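Local coordinates for protein ABC-type amino acid transport system, permease component (Caldanaerobacter subterraneus subsp. tengcongensis MB4, PDB 4YMU) that probably forms the membrane-spanning permease subunit of an ABC importer that carries amino acids, with arginine bound in a pocket within the subunit, at residues P13-G18 / D176-V181. Numbering follows the deposited sequence.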
ATOM      1  N   PRO C  13     -36.072  25.052 -16.809  1.00103.90           N
ATOM      2  CA  PRO C  13     -35.821  25.928 -15.656  1.00105.31           C
ATOM      3  C   PRO C  13     -35.986  25.218 -14.318  1.00109.79           C
ATOM      4  O   PRO C  13     -35.365  25.627 -13.333  1.00110.21           O
ATOM      5  CB  PRO C  13     -36.894  27.012 -15.795  1.00 92.29           C
ATOM      6  CG  PRO C  13     -37.177  27.060 -17.235  1.00 98.65           C
ATOM      7  CD  PRO C  13     -37.073  25.642 -17.715  1.00103.30           C
ATOM      8  N   LEU C  14     -36.821  24.186 -14.279  1.00106.35           N
ATOM      9  CA  LEU C  14     -36.995  23.429 -13.048  1.00107.70           C
ATOM     10  C   LEU C  14     -35.781  22.540 -12.785  1.00107.58           C
ATOM     11  O   LEU C  14     -35.277  22.479 -11.663  1.00106.15           O
ATOM     12  CB  LEU C  14     -38.289  22.611 -13.075  1.00104.68           C
ATOM     13  CG  LEU C  14     -39.574  23.409 -12.820  1.00 99.42           C
ATOM     14  CD1 LEU C  14     -40.781  22.484 -12.793  1.00100.02           C
ATOM     15  CD2 LEU C  14     -39.474  24.189 -11.513  1.00 94.53           C
ATOM     16  N   PHE C  15     -35.307  21.872 -13.829  1.00104.82           N
ATOM     17  CA  PHE C  15     -34.112  21.040 -13.729  1.00101.19           C
ATOM     18  C   PHE C  15     -32.898  21.848 -13.289  1.00 98.02           C
ATOM     19  O   PHE C  15     -32.219  21.485 -12.331  1.00 89.76           O
ATOM     20  CB  PHE C  15     -33.830  20.380 -15.066  1.00 98.73           C
ATOM     21  CG  PHE C  15     -34.762  19.258 -15.393  1.00 96.35           C
ATOM     22  CD1 PHE C  15     -34.740  18.085 -14.650  1.00 97.29           C
ATOM     23  CD2 PHE C  15     -35.633  19.352 -16.464  1.00 89.25           C
ATOM     24  CE1 PHE C  15     -35.587  17.030 -14.955  1.00 93.50           C
ATOM     25  CE2 PHE C  15     -36.471  18.296 -16.782  1.00 89.95           C
ATOM     26  CZ  PHE C  15     -36.448  17.134 -16.023  1.00 93.08           C
ATOM     27  N   ILE C  16     -32.643  22.946 -13.994  1.00 99.68           N
ATOM     28  CA  ILE C  16     -31.554  23.862 -13.670  1.00100.46           C
ATOM     29  C   ILE C  16     -31.673  24.392 -12.240  1.00105.07           C
ATOM     30  O   ILE C  16     -30.672  24.499 -11.529  1.00111.56           O
ATOM     31  CB  ILE C  16     -31.505  25.028 -14.681  1.00 98.97           C
ATOM     32  CG1 ILE C  16     -30.874  24.550 -15.992  1.00103.22           C
ATOM     33  CG2 ILE C  16     -30.739  26.220 -14.129  1.00 92.94           C
ATOM     34  CD1 ILE C  16     -30.762  25.629 -17.041  1.00106.44           C
ATOM     35  N   SER C  17     -32.892  24.727 -11.825  1.00100.32           N
ATOM     36  CA  SER C  17     -33.136  25.220 -10.471  1.00 94.21           C
ATOM     37  C   SER C  17     -32.884  24.141  -9.417  1.00 97.23           C
ATOM     38  O   SER C  17     -32.373  24.421  -8.329  1.00 97.21           O
ATOM     39  CB  SER C  17     -34.567  25.735 -10.341  1.00 83.92           C
ATOM     40  OG  SER C  17     -34.824  26.126  -9.008  1.00 85.94           O
ATOM     41  N   GLY C  18     -33.264  22.910  -9.747  1.00 99.11           N
ATOM     42  CA  GLY C  18     -33.044  21.778  -8.867  1.00104.04           C
ATOM     43  C   GLY C  18     -31.554  21.547  -8.708  1.00110.53           C
ATOM     44  O   GLY C  18     -31.060  21.399  -7.582  1.00114.92           O
ATOM     45  N   ASP C 176     -41.113  14.936  -9.100  1.00100.25           N
ATOM     46  CA  ASP C 176     -42.455  14.982  -8.549  1.00 98.22           C
ATOM     47  C   ASP C 176     -43.174  16.164  -9.176  1.00107.95           C
ATOM     48  O   ASP C 176     -44.196  15.985  -9.856  1.00120.00           O
ATOM     49  CB  ASP C 176     -42.460  15.064  -7.021  1.00 88.50           C
ATOM     50  CG  ASP C 176     -42.108  13.729  -6.357  1.00104.30           C
ATOM     51  OD1 ASP C 176     -42.438  12.645  -6.911  1.00103.05           O
ATOM     52  OD2 ASP C 176     -41.524  13.770  -5.251  1.00112.75           O
ATOM     53  N   ILE C 177     -42.606  17.354  -8.989  1.00 99.75           N
ATOM     54  CA  ILE C 177     -43.182  18.586  -9.507  1.00 93.40           C
ATOM     55  C   ILE C 177     -43.645  18.419 -10.959  1.00 93.83           C
ATOM     56  O   ILE C 177     -44.844  18.525 -11.261  1.00 95.51           O
ATOM     57  CB  ILE C 177     -42.168  19.726  -9.379  1.00 93.30           C
ATOM     58  CG1 ILE C 177     -41.859  19.968  -7.899  1.00 93.94           C
ATOM     59  CG2 ILE C 177     -42.671  20.990 -10.049  1.00 96.87           C
ATOM     60  CD1 ILE C 177     -40.905  21.122  -7.629  1.00 95.17           C
ATOM     61  N   ILE C 178     -42.703  18.085 -11.833  1.00 90.43           N
ATOM     62  CA  ILE C 178     -42.979  17.878 -13.250  1.00 86.56           C
ATOM     63  C   ILE C 178     -44.089  16.861 -13.497  1.00 92.46           C
ATOM     64  O   ILE C 178     -44.985  17.111 -14.315  1.00 89.60           O
ATOM     65  CB  ILE C 178     -41.695  17.455 -14.002  1.00 85.29           C
ATOM     66  CG1 ILE C 178     -40.682  18.600 -13.988  1.00 90.92           C
ATOM     67  CG2 ILE C 178     -41.997  17.063 -15.432  1.00 81.70           C
ATOM     68  CD1 ILE C 178     -39.268  18.161 -14.227  1.00 83.47           C
ATOM     69  N   GLN C 179     -44.066  15.733 -12.788  1.00 93.37           N
ATOM     70  CA  GLN C 179     -45.050  14.690 -13.086  1.00 93.27           C
ATOM     71  C   GLN C 179     -46.437  15.196 -12.704  1.00101.26           C
ATOM     72  O   GLN C 179     -47.442  14.846 -13.345  1.00 98.75           O
ATOM     73  CB  GLN C 179     -44.737  13.362 -12.382  1.00 77.36           C
ATOM     74  CG  GLN C 179     -45.429  13.181 -11.032  1.00 91.73           C
ATOM     75  CD  GLN C 179     -46.818  12.512 -11.116  1.00 89.71           C
ATOM     76  OE1 GLN C 179     -47.148  11.823 -12.078  1.00 91.69           O
ATOM     77  NE2 GLN C 179     -47.613  12.707 -10.085  1.00 80.40           N
ATOM     78  N   SER C 180     -46.487  16.078 -11.708  1.00 95.55           N
ATOM     79  CA  SER C 180     -47.774  16.557 -11.255  1.00 98.20           C
ATOM     80  C   SER C 180     -48.502  17.254 -12.403  1.00 97.75           C
ATOM     81  O   SER C 180     -49.726  17.301 -12.425  1.00103.21           O
ATOM     82  CB  SER C 180     -47.607  17.502 -10.066  1.00 97.08           C
ATOM     83  OG  SER C 180     -47.086  18.747 -10.484  1.00100.87           O
ATOM     84  N   VAL C 181     -47.746  17.696 -13.405  1.00 96.46           N
ATOM     85  CA  VAL C 181     -48.310  18.458 -14.506  1.00 94.82           C
ATOM     86  C   VAL C 181     -48.241  17.674 -15.805  1.00101.01           C
ATOM     87  O   VAL C 181     -48.852  18.060 -16.806  1.00107.69           O
ATOM     88  CB  VAL C 181     -47.550  19.796 -14.658  1.00 96.08           C
ATOM     89  CG1 VAL C 181     -48.188  20.683 -15.711  1.00102.84           C
ATOM     90  CG2 VAL C 181     -47.500  20.509 -13.324  1.00 90.33           C
TER
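Ile178 lays its CD1 methyl over one face of the Phe15 ring, a CH-pi contact in which the methyl carbon lies 4.0 Å from the ring centroid and 29° off the ring normal. The pair joins two antiparallel helices of the binding-protein-dependent permease fold: helix 12-44, which contains the predicted first membrane span, and the short helix 174-182 that precedes the closing helix 186-214. Their local axes run at 163° and come no closer than 11.2 Å, so the gap is bridged by side chains alone, without backbone contact. The nearest CA atoms across the pair are those of Leu14 and Ile178, 8.2 Å apart. Ile178 CD1 is displaced from the ring centre toward Phe15 CZ, which it approaches to 3.5 Å, and the two side chains meet at about a right angle. In Ile178, CG1 stands anti to the carbonyl carbon (chi1 -66°) and the chain continues extended through chi2, which carries CD1 across to the ring. The same side chain also serves Leu14, whose CD1 passes Ile178 CG1 at 4.1 Å, the two running in opposite directions. Phe15 and Ile178 are buried, whereas Leu14 and Ile177 are partly exposed and border the apolar patch. Around the pair, Met8 of helix 6-9 touches both Phe15 and Ile178, Tyr11 packs on Ile178, and Pro188, Ile191 and Ile192 of helix 186-214 pack against Phe15. At the more open margin, Leu14 directs a single branch to helix 174-182: its CD1 methyl rests 3.7 Å from Ile177 CG2.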